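Local coordinates for protein DMATS type aromatic prenyltransferase (Micromonospora olivasterospora, PDB 6ZRY) that probably transfers a dimethylallyl group to the indole of tryptophan, which it binds inside an ABBA-type prenyltransferase barrel, at residues G12-L17 / V61-A66; V54-T59 / P279-V284; K154-S159 / G192-F197; T316-R321 / Y350-P355. All coordinates share one frame; numbering follows the deposited sequence.

Contact 1: G12-L17 / V61-A66; sequences GQLARL and VEFSIA. With TRP (tryptophan), chain C.
The Phe63 ring leaves strand 61-68 and lodges among Gln13, Leu14 and Leu17 of helix 6-21. The closest apolar packing is on one ring face, where Leu17 CD1 lies 3.6 Å from Phe63 CG. The same methyl stands 27° off the ring normal, a CH-pi contact. The Gln13 amide meets the rim instead: OE1 sits near the ring plane, 3.4 Å from Phe63 CE2, the two planes 87° apart. That oxygen is buried without a polar partner, whereas Gln13 NE2 is held by the carbonyls of Val315 and Ala347. Leu14 adds a looser touch, CB to Phe63 CE1 at 4.2 Å. Replacing Phe63 by an alanine would probably open a gap beside Leu17 CD1 and take away the ring edge that Gln13 OE1 lies against. In contrast to this buried pocket, the outer side of the helix is exposed; there Arg16 bonds to the Ala314 carbonyl. Across the strand, Glu62 OE2 accepts the indole NE1 of the bound tryptophan at 2.7 Å. The axes of segments 12-17 and 61-66 run 10° apart, outer helical layer against inner sheet of the ABBA barrel; strands 71-79 and 341-346 flank strand 61-68, and helices 26-36 and 305-315 pack alongside.

Contact 2: V54-T59 / P279-V284; sequences VSDDHT and PIRSYV. With TRP (tryptophan), chain C.
Arg281 and Asp56 meet in a side-on salt bridge beside the bound tryptophan. From CB the arginine chain starts between its backbone N and carbonyl carbon (chi1 66°) and then runs extended to NE, carrying the guanidinium across to the opposing loop. CD passes 3.5 Å from Asp56 OD2. NE donates to that same oxygen at 2.7 Å; the oxygen lies in the guanidinium plane, but the donor stands above the carboxylate plane. At the tip, NH2 gives a second bond, 2.8 Å to Asp56 OD1 on the syn side, though tilted out of the carboxylate plane; the two planes are 47° apart. The site belongs to the tryptophan pocket of the ABBA barrel, with Asp56 on the type I turn from Ser55 to His58 and Arg281 on the 3-10 segment after strand 273-278. NH2 also donates to the ligand carboxylate, 3.0 Å to OXT with an angle of 162°, so Asp56 probably acts as a second-shell residue that positions the arginine. NH1 is taken by the carbonyl of Ala328, and Asp56 OD2 has a further salt bridge to Arg256. At the same end of the ligand, its amino N bonds weakly to Val54 O.

Contact 3: K154-S159 / G192-F197; sequences KGVERS and GDRLTF
Ser159 OG, which a chi1 of 60° sets alongside both the backbone N and the carbonyl carbon, and the Leu195 side chain, whose CG is anti to the carbonyl carbon (chi1 -59°), turn to meet. Leu195 CD1 comes to 3.7 Å from Ser159 C and 3.8 Å from Ser159 OG, an apolar tip resting against the start of helix 159-170. The type I turn from Val156 to Ser159 is closed by Ser159 N to Val156 O, and the hydroxyl adds a second bond to that carbonyl at 2.7 Å. A water links the segments: it donates to Ser159 OG and accepts from Leu195 N, each at 2.8 Å. Beside it, Val156 meets Arg194 at about a right angle, with CG1 3.8 Å from Arg194 NE and CG2 4.0 Å from Arg194 NH2. The arginine chain is bent at chi2 and chi3, which brings its end obliquely nearer the valine, and its NE forms a salt bridge with Glu152. Strand 193-201 pairs antiparallel with strands 141-149 and 209-220, with a classic beta bulge where Thr196 and Phe197 face Tyr213; Pro160 and Val163 of helix 159-170 pack on Leu195, joining the outer helical layer to the barrel wall.

Contact 4: T316-R321 / Y350-P355; sequences TPRPLR and YRVSPP
Two surface loops of the ABBA barrel meet here: the one that follows helix 305-315 and begins with an ST turn, and the tail after strand 341-346. In the ST turn, Thr316 OG1 accepts from Arg318 N at 3.2 Å, with a nearly straight N-H...O angle of 167°. The touching parts of the two loops run in similar directions, 19° apart end to end, and no hydrogen bond crosses between them. The main junction is Val352 laid over one face of the Arg318 guanidinium: CG1 is 3.4 Å from Arg318 NE and 3.7 Å from Arg318 CZ. A chi1 of 72° leaves Arg318 CG flanked by N and C of its own backbone; the chain is then extended as far as NE, approaching the valine from the opposite direction. The flat group is pinned in its own plane by NH1, which donates to Pro319 O at 3.1 Å and to Leu320 O at 3.3 Å; the second bond reaches its oxygen from above the carbonyl plane. NH2 forms salt bridges with Asp287 and Glu348, consistent with a charge well compensated on this partly exposed site. With a leucine in place of Arg318, Asp287 and Glu348 would probably lack their shared cation, and Val352 the flat face it lies on. Further along, Arg321 NH1 forms a salt bridge with Asp286, while the backbone of Arg321 faces the tail: Pro355 CG rests 3.5 Å from Arg321 O.

Contact 1 is the buried one, an aromatic ring packed between helix and strand, while contact 4 is a surface contact and contacts 2 and 3 are partly buried. Their chemistry follows: apolar and CH-pi packing in contact 1, a salt bridge in contact 2, a water bridge with light packing in contact 3, and an arginine face under a valine in contact 4. Contacts 1 and 2 touch through Val54 CG1 and both reach the tryptophan, at different groups, the indole NE1 and the amino-acid end. Contact 2 also meets contact 4, since Asp57 OD2 probably accepts from Tyr350 N and Arg351 N. Contact 3 shares the curled sheet with contact 1 but lies about 30 Å away between centres, across the chain's middle.

Contact 1: G12-L17 / V61-A66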
# COMPACT_ATOMS: atom_id res chain seq x y z
N GLY A 12 11.67 -16.45 -3.11
CA GLY A 12 10.87 -17.60 -3.59
C GLY A 12 9.42 -17.23 -3.83
O GLY A 12 8.87 -17.60 -4.83
N GLN A 13 8.82 -16.50 -2.89
CA GLN A 13 7.45 -15.98 -3.02
C GLN A 13 7.35 -15.13 -4.30
O GLN A 13 6.42 -15.36 -5.09
CB GLN A 13 7.08 -15.21 -1.76
CG GLN A 13 6.94 -16.09 -0.54
CD GLN A 13 6.75 -15.31 0.73
OE1 GLN A 13 7.44 -14.32 0.98
NE2 GLN A 13 5.83 -15.76 1.57
N LEU A 14 8.24 -14.17 -4.49
CA LEU A 14 8.18 -13.27 -5.67
C LEU A 14 8.33 -14.08 -6.97
O LEU A 14 7.63 -13.78 -7.93
CB LEU A 14 9.25 -12.19 -5.58
CG LEU A 14 9.25 -11.21 -6.75
CD1 LEU A 14 7.90 -10.56 -6.90
CD2 LEU A 14 10.33 -10.14 -6.57
N ALA A 15 9.27 -15.00 -7.02
CA ALA A 15 9.54 -15.83 -8.23
C ALA A 15 8.24 -16.56 -8.64
O ALA A 15 7.88 -16.51 -9.82
CB ALA A 15 10.67 -16.79 -7.95
N ARG A 16 7.54 -17.15 -7.68
CA ARG A 16 6.29 -17.89 -7.93
C ARG A 16 5.19 -16.89 -8.32
O ARG A 16 4.42 -17.20 -9.26
CB ARG A 16 5.95 -18.78 -6.74
CG ARG A 16 6.91 -19.94 -6.53
CD ARG A 16 6.43 -20.87 -5.44
NE ARG A 16 6.41 -20.22 -4.14
CZ ARG A 16 7.43 -20.20 -3.26
NH1 ARG A 16 7.30 -19.55 -2.11
NH2 ARG A 16 8.57 -20.83 -3.53
N LEU A 17 5.12 -15.73 -7.68
CA LEU A 17 4.05 -14.74 -7.98
C LEU A 17 4.21 -14.22 -9.42
O LEU A 17 3.17 -13.89 -10.08
CB LEU A 17 4.15 -13.58 -6.98
CG LEU A 17 3.49 -13.81 -5.63
CD1 LEU A 17 3.81 -12.65 -4.70
CD2 LEU A 17 1.98 -13.96 -5.78
N VAL A 61 8.33 -5.99 3.79
CA VAL A 61 7.79 -6.15 2.42
C VAL A 61 6.37 -6.74 2.52
O VAL A 61 6.14 -7.61 3.42
CB VAL A 61 8.74 -7.02 1.54
CG1 VAL A 61 7.99 -7.76 0.44
CG2 VAL A 61 9.88 -6.19 0.95
N GLU A 62 5.47 -6.28 1.65
CA GLU A 62 4.10 -6.85 1.48
C GLU A 62 3.85 -6.97 -0.02
O GLU A 62 4.18 -6.03 -0.75
CB GLU A 62 3.05 -5.97 2.13
CG GLU A 62 1.65 -6.51 1.97
CD GLU A 62 0.58 -5.67 2.65
OE1 GLU A 62 0.23 -5.95 3.81
OE2 GLU A 62 0.13 -4.72 2.00
N PHE A 63 3.32 -8.09 -0.47
CA PHE A 63 2.99 -8.35 -1.87
C PHE A 63 1.54 -7.94 -2.11
O PHE A 63 0.78 -7.91 -1.16
CB PHE A 63 3.16 -9.83 -2.19
CG PHE A 63 4.55 -10.36 -1.98
CD1 PHE A 63 5.59 -9.98 -2.82
CD2 PHE A 63 4.83 -11.20 -0.91
CE1 PHE A 63 6.88 -10.47 -2.63
CE2 PHE A 63 6.12 -11.69 -0.72
CZ PHE A 63 7.14 -11.32 -1.58
N SER A 64 1.19 -7.66 -3.35
CA SER A 64 -0.23 -7.54 -3.76
C SER A 64 -0.38 -7.91 -5.21
O SER A 64 0.62 -7.80 -5.98
CB SER A 64 -0.78 -6.14 -3.47
OG SER A 64 -0.06 -5.14 -4.16
N ILE A 65 -1.57 -8.35 -5.56
CA ILE A 65 -1.96 -8.66 -6.94
C ILE A 65 -3.25 -7.90 -7.24
O ILE A 65 -4.18 -7.98 -6.47
CB ILE A 65 -2.01 -10.18 -7.17
CG1 ILE A 65 -2.42 -10.50 -8.60
CG2 ILE A 65 -2.84 -10.90 -6.14
CD1 ILE A 65 -1.93 -11.86 -9.06
N ALA A 66 -3.19 -7.10 -8.29
CA ALA A 66 -4.29 -6.24 -8.77
C ALA A 66 -4.88 -6.89 -10.01
O ALA A 66 -4.17 -7.05 -10.99
CB ALA A 66 -3.78 -4.85 -9.05
N TRP C . 0.67 -2.85 7.56
CA TRP C . 0.23 -1.42 7.61
C TRP C . -1.26 -1.35 7.92
O TRP C . -1.78 -0.26 8.23
CB TRP C . 0.58 -0.68 6.31
CG TRP C . -0.09 -1.21 5.08
CD1 TRP C . 0.31 -2.26 4.31
CD2 TRP C . -1.29 -0.69 4.47
NE1 TRP C . -0.56 -2.44 3.26
CE2 TRP C . -1.54 -1.49 3.33
CE3 TRP C . -2.16 0.37 4.76
CZ2 TRP C . -2.64 -1.27 2.49
CZ3 TRP C . -3.24 0.59 3.93
CH2 TRP C . -3.47 -0.22 2.81
OXT TRP C . -1.97 -2.38 7.86

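Contact 2: V54-T59 / P279-V284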
# COMPACT_ATOMS: atom_id res chain seq x y z
N VAL A 54 5.42 -2.07 7.78
CA VAL A 54 4.97 -2.56 6.44
C VAL A 54 3.98 -3.73 6.64
O VAL A 54 3.00 -3.82 5.88
CB VAL A 54 6.14 -2.96 5.54
CG1 VAL A 54 5.68 -3.64 4.24
CG2 VAL A 54 7.00 -1.76 5.19
N SER A 55 4.21 -4.59 7.63
CA SER A 55 3.39 -5.80 7.89
C SER A 55 3.33 -6.06 9.39
O SER A 55 4.17 -5.55 10.12
CB SER A 55 3.91 -7.00 7.14
OG SER A 55 5.17 -7.44 7.70
N ASP A 56 2.32 -6.82 9.81
CA ASP A 56 2.01 -7.11 11.24
C ASP A 56 3.19 -7.85 11.88
O ASP A 56 3.45 -7.59 13.07
CB ASP A 56 0.73 -7.94 11.41
CG ASP A 56 -0.56 -7.16 11.17
OD1 ASP A 56 -0.51 -5.94 10.89
OD2 ASP A 56 -1.62 -7.79 11.23
N ASP A 57 3.87 -8.75 11.16
CA ASP A 57 4.98 -9.55 11.72
C ASP A 57 6.32 -8.83 11.52
O ASP A 57 7.33 -9.40 11.91
CB ASP A 57 4.98 -10.99 11.20
CG ASP A 57 5.49 -11.21 9.79
OD1 ASP A 57 5.62 -10.23 9.04
OD2 ASP A 57 5.78 -12.37 9.46
N HIS A 58 6.28 -7.59 10.99
CA HIS A 58 7.44 -6.68 10.81
C HIS A 58 8.35 -7.13 9.66
O HIS A 58 9.47 -6.57 9.54
CB HIS A 58 8.19 -6.52 12.13
CG HIS A 58 7.32 -5.99 13.21
ND1 HIS A 58 6.58 -4.84 13.05
CD2 HIS A 58 7.04 -6.44 14.45
CE1 HIS A 58 5.89 -4.61 14.15
NE2 HIS A 58 6.16 -5.55 15.02
N THR A 59 7.91 -8.05 8.82
CA THR A 59 8.54 -8.26 7.51
C THR A 59 8.51 -6.91 6.79
O THR A 59 7.45 -6.31 6.72
CB THR A 59 7.86 -9.35 6.69
OG1 THR A 59 7.74 -10.56 7.44
CG2 THR A 59 8.63 -9.62 5.43
N PRO A 279 -9.08 -3.79 5.74
CA PRO A 279 -8.11 -4.68 6.40
C PRO A 279 -8.84 -5.94 6.87
O PRO A 279 -9.06 -6.16 8.08
CB PRO A 279 -7.60 -3.81 7.53
CG PRO A 279 -8.84 -3.02 7.94
CD PRO A 279 -9.55 -2.73 6.65
N ILE A 280 -9.13 -6.78 5.88
CA ILE A 280 -10.01 -7.97 5.99
C ILE A 280 -9.51 -8.90 7.08
O ILE A 280 -10.34 -9.52 7.73
CB ILE A 280 -10.16 -8.64 4.63
CG1 ILE A 280 -11.17 -9.80 4.72
CG2 ILE A 280 -8.83 -9.07 4.07
CD1 ILE A 280 -11.74 -10.20 3.42
N ARG A 281 -8.19 -8.97 7.32
CA ARG A 281 -7.59 -9.85 8.35
C ARG A 281 -8.20 -9.56 9.72
O ARG A 281 -8.17 -10.47 10.59
CB ARG A 281 -6.07 -9.66 8.44
CG ARG A 281 -5.62 -8.28 8.93
CD ARG A 281 -4.12 -8.24 8.80
NE ARG A 281 -3.42 -7.09 9.30
CZ ARG A 281 -3.40 -5.88 8.74
NH1 ARG A 281 -4.11 -5.58 7.67
NH2 ARG A 281 -2.63 -4.94 9.28
N SER A 282 -8.72 -8.37 9.94
CA SER A 282 -9.28 -7.94 11.26
C SER A 282 -10.74 -8.42 11.41
O SER A 282 -11.26 -8.35 12.52
CB SER A 282 -9.17 -6.45 11.39
OG SER A 282 -9.51 -6.00 12.69
N TYR A 283 -11.38 -8.91 10.35
CA TYR A 283 -12.84 -9.14 10.29
C TYR A 283 -13.18 -10.56 9.88
O TYR A 283 -14.32 -10.80 9.51
CB TYR A 283 -13.46 -8.06 9.39
CG TYR A 283 -13.21 -6.68 9.94
CD1 TYR A 283 -13.93 -6.22 11.03
CD2 TYR A 283 -12.18 -5.88 9.46
CE1 TYR A 283 -13.70 -4.96 11.58
CE2 TYR A 283 -11.93 -4.62 10.00
CZ TYR A 283 -12.68 -4.16 11.07
OH TYR A 283 -12.44 -2.93 11.62
N VAL A 284 -12.22 -11.48 9.99
CA VAL A 284 -12.41 -12.91 9.63
C VAL A 284 -11.86 -13.79 10.75
O VAL A 284 -11.09 -13.29 11.58
CB VAL A 284 -11.72 -13.24 8.30
CG1 VAL A 284 -12.34 -12.51 7.12
CG2 VAL A 284 -10.21 -12.98 8.38
N TRP C . 0.67 -2.85 7.56
CA TRP C . 0.23 -1.42 7.61
C TRP C . -1.26 -1.35 7.92
O TRP C . -1.78 -0.26 8.23
CB TRP C . 0.58 -0.68 6.31
CG TRP C . -0.09 -1.21 5.08
CD1 TRP C . 0.31 -2.26 4.31
CD2 TRP C . -1.29 -0.69 4.47
NE1 TRP C . -0.56 -2.44 3.26
CE2 TRP C . -1.54 -1.49 3.33
CE3 TRP C . -2.16 0.37 4.76
CZ2 TRP C . -2.64 -1.27 2.49
CZ3 TRP C . -3.24 0.59 3.93
CH2 TRP C . -3.47 -0.22 2.81
OXT TRP C . -1.97 -2.38 7.86

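Contact 3: K154-S159 / G192-F197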
# COMPACT_ATOMS: atom_id res chain seq x y z
N LYS A 154 6.68 15.16 10.36
CA LYS A 154 7.00 16.31 11.24
C LYS A 154 5.94 16.42 12.35
O LYS A 154 5.82 17.49 12.95
CB LYS A 154 7.10 17.59 10.41
CG LYS A 154 8.23 17.58 9.40
CD LYS A 154 8.46 18.92 8.78
CE LYS A 154 9.78 19.02 8.05
NZ LYS A 154 9.96 20.34 7.40
N GLY A 155 5.21 15.32 12.61
CA GLY A 155 4.17 15.22 13.64
C GLY A 155 2.77 15.29 13.04
O GLY A 155 2.61 15.84 11.95
N VAL A 156 1.78 14.76 13.74
CA VAL A 156 0.39 14.67 13.26
C VAL A 156 -0.19 16.09 13.08
O VAL A 156 -0.89 16.32 12.11
CB VAL A 156 -0.46 13.78 14.19
CG1 VAL A 156 -1.89 13.65 13.70
CG2 VAL A 156 0.16 12.39 14.36
N GLU A 157 0.14 17.03 13.97
CA GLU A 157 -0.42 18.41 13.97
C GLU A 157 -0.04 19.14 12.67
O GLU A 157 -0.86 19.90 12.15
CB GLU A 157 0.08 19.21 15.18
N ARG A 158 1.17 18.91 12.18
CA ARG A 158 1.74 19.61 11.00
C ARG A 158 1.32 18.96 9.69
O ARG A 158 1.59 19.55 8.66
CB ARG A 158 3.26 19.64 11.11
CG ARG A 158 3.76 20.37 12.35
CD ARG A 158 5.25 20.60 12.34
NE ARG A 158 5.62 21.49 11.25
CZ ARG A 158 6.86 21.78 10.87
NH1 ARG A 158 7.90 21.24 11.51
NH2 ARG A 158 7.07 22.60 9.86
N SER A 159 0.70 17.76 9.72
CA SER A 159 0.43 16.96 8.50
C SER A 159 -0.49 17.70 7.53
O SER A 159 -0.19 17.72 6.34
CB SER A 159 -0.04 15.52 8.80
OG SER A 159 -1.23 15.44 9.56
N GLY A 192 -9.58 11.36 14.18
CA GLY A 192 -10.19 10.17 13.58
C GLY A 192 -9.76 9.98 12.13
O GLY A 192 -9.69 8.84 11.70
N ASP A 193 -9.52 11.07 11.39
CA ASP A 193 -9.14 11.05 9.95
C ASP A 193 -7.68 11.49 9.80
O ASP A 193 -7.38 12.68 9.93
CB ASP A 193 -10.08 11.90 9.12
CG ASP A 193 -11.49 11.34 9.00
OD1 ASP A 193 -11.68 10.11 9.21
OD2 ASP A 193 -12.38 12.11 8.67
N ARG A 194 -6.80 10.55 9.51
CA ARG A 194 -5.33 10.71 9.60
C ARG A 194 -4.78 10.68 8.19
O ARG A 194 -5.20 9.82 7.40
CB ARG A 194 -4.75 9.61 10.49
CG ARG A 194 -5.16 9.74 11.97
CD ARG A 194 -4.23 10.57 12.80
NE ARG A 194 -2.88 10.04 12.84
CZ ARG A 194 -2.44 9.10 13.66
NH1 ARG A 194 -3.24 8.55 14.56
NH2 ARG A 194 -1.18 8.69 13.56
N LEU A 195 -3.88 11.58 7.86
CA LEU A 195 -3.16 11.60 6.56
C LEU A 195 -1.99 10.60 6.63
O LEU A 195 -0.97 10.87 7.31
CB LEU A 195 -2.70 13.03 6.27
CG LEU A 195 -3.82 14.07 6.21
CD1 LEU A 195 -3.28 15.48 6.42
CD2 LEU A 195 -4.58 13.98 4.92
N THR A 196 -2.13 9.48 5.95
CA THR A 196 -1.30 8.29 6.20
C THR A 196 -0.20 8.17 5.15
O THR A 196 0.92 7.83 5.53
CB THR A 196 -2.16 7.03 6.28
OG1 THR A 196 -3.10 7.25 7.34
CG2 THR A 196 -1.32 5.80 6.55
N PHE A 197 -0.52 8.34 3.88
CA PHE A 197 0.49 8.26 2.80
C PHE A 197 0.29 9.40 1.81
O PHE A 197 -0.84 9.69 1.45
CB PHE A 197 0.42 6.97 1.97
CG PHE A 197 0.60 5.68 2.74
CD1 PHE A 197 1.78 5.42 3.42
CD2 PHE A 197 -0.38 4.71 2.74
CE1 PHE A 197 1.97 4.22 4.08
CE2 PHE A 197 -0.20 3.51 3.41
CZ PHE A 197 0.98 3.27 4.09
O HOH W 1 -2.87 13.15 9.98

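Contact 4: T316-R321 / Y350-P355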
# COMPACT_ATOMS: atom_id res chain seq x y z
N THR A 316 2.29 -19.05 0.05
CA THR A 316 2.45 -20.05 1.11
C THR A 316 1.62 -21.28 0.80
O THR A 316 0.47 -21.17 0.34
CB THR A 316 2.07 -19.46 2.47
OG1 THR A 316 2.26 -20.48 3.45
CG2 THR A 316 0.64 -18.96 2.54
N PRO A 317 2.15 -22.48 1.10
CA PRO A 317 1.38 -23.71 0.96
C PRO A 317 0.59 -24.07 2.22
O PRO A 317 -0.04 -25.11 2.24
CB PRO A 317 2.53 -24.71 0.72
CG PRO A 317 3.59 -24.25 1.63
CD PRO A 317 3.53 -22.73 1.56
N ARG A 318 0.63 -23.25 3.26
CA ARG A 318 0.00 -23.60 4.56
C ARG A 318 -1.51 -23.69 4.37
O ARG A 318 -2.07 -23.08 3.45
CB ARG A 318 0.30 -22.57 5.64
CG ARG A 318 -0.40 -21.24 5.49
CD ARG A 318 -0.37 -20.61 6.86
NE ARG A 318 -0.71 -19.21 6.92
CZ ARG A 318 -1.95 -18.74 7.02
NH1 ARG A 318 -2.99 -19.57 6.99
NH2 ARG A 318 -2.15 -17.43 7.15
N PRO A 319 -2.21 -24.50 5.19
CA PRO A 319 -3.67 -24.52 5.17
C PRO A 319 -4.18 -23.12 5.50
O PRO A 319 -3.65 -22.53 6.41
CB PRO A 319 -4.03 -25.51 6.28
CG PRO A 319 -2.82 -26.43 6.36
CD PRO A 319 -1.64 -25.47 6.15
N LEU A 320 -5.14 -22.62 4.76
CA LEU A 320 -5.64 -21.23 4.98
C LEU A 320 -6.33 -21.15 6.34
O LEU A 320 -6.22 -20.11 7.00
CB LEU A 320 -6.56 -20.84 3.84
CG LEU A 320 -5.87 -20.74 2.49
CD1 LEU A 320 -6.82 -20.21 1.47
CD2 LEU A 320 -4.64 -19.86 2.57
N ARG A 321 -6.99 -22.23 6.77
CA ARG A 321 -7.65 -22.31 8.10
C ARG A 321 -6.67 -22.13 9.25
O ARG A 321 -7.13 -21.81 10.32
CB ARG A 321 -8.34 -23.67 8.25
CG ARG A 321 -9.66 -23.73 7.52
CD ARG A 321 -10.70 -22.78 8.12
NE ARG A 321 -12.04 -23.03 7.59
CZ ARG A 321 -13.05 -22.17 7.66
NH1 ARG A 321 -12.90 -20.99 8.24
NH2 ARG A 321 -14.22 -22.50 7.14
N TYR A 350 8.08 -14.04 9.59
CA TYR A 350 8.36 -14.10 11.05
C TYR A 350 7.26 -14.77 11.83
O TYR A 350 7.61 -15.43 12.82
CB TYR A 350 8.61 -12.69 11.60
CG TYR A 350 9.89 -12.11 11.12
CD1 TYR A 350 11.10 -12.69 11.47
CD2 TYR A 350 9.93 -11.02 10.26
CE1 TYR A 350 12.30 -12.20 11.01
CE2 TYR A 350 11.12 -10.52 9.77
CZ TYR A 350 12.32 -11.10 10.16
OH TYR A 350 13.49 -10.60 9.71
N ARG A 351 5.99 -14.58 11.46
CA ARG A 351 4.85 -15.07 12.25
C ARG A 351 3.68 -15.36 11.32
O ARG A 351 3.47 -14.59 10.34
CB ARG A 351 4.50 -14.03 13.32
CG ARG A 351 3.51 -14.51 14.36
CD ARG A 351 3.48 -13.62 15.58
NE ARG A 351 2.57 -14.16 16.59
CZ ARG A 351 1.25 -13.94 16.66
NH1 ARG A 351 0.63 -13.16 15.77
NH2 ARG A 351 0.55 -14.51 17.63
N VAL A 352 2.97 -16.46 11.58
CA VAL A 352 1.61 -16.70 11.04
C VAL A 352 0.67 -16.36 12.18
O VAL A 352 0.75 -17.03 13.17
CB VAL A 352 1.43 -18.15 10.57
CG1 VAL A 352 -0.01 -18.44 10.14
CG2 VAL A 352 2.40 -18.48 9.46
N SER A 353 -0.14 -15.31 12.07
CA SER A 353 -1.10 -14.94 13.13
C SER A 353 -2.09 -16.08 13.27
O SER A 353 -2.56 -16.61 12.26
CB SER A 353 -1.79 -13.65 12.85
OG SER A 353 -0.84 -12.59 12.81
N PRO A 354 -2.42 -16.51 14.48
CA PRO A 354 -3.33 -17.63 14.66
C PRO A 354 -4.79 -17.30 14.30
O PRO A 354 -5.23 -16.15 14.41
CB PRO A 354 -3.24 -17.93 16.17
CG PRO A 354 -2.85 -16.61 16.79
CD PRO A 354 -1.95 -15.93 15.76
N PRO A 355 -5.60 -18.32 13.93
CA PRO A 355 -7.03 -18.14 13.68
C PRO A 355 -7.70 -17.53 14.92
O PRO A 355 -7.21 -17.75 15.98
CB PRO A 355 -7.61 -19.54 13.43
CG PRO A 355 -6.42 -20.52 13.55
CD PRO A 355 -5.16 -19.72 13.82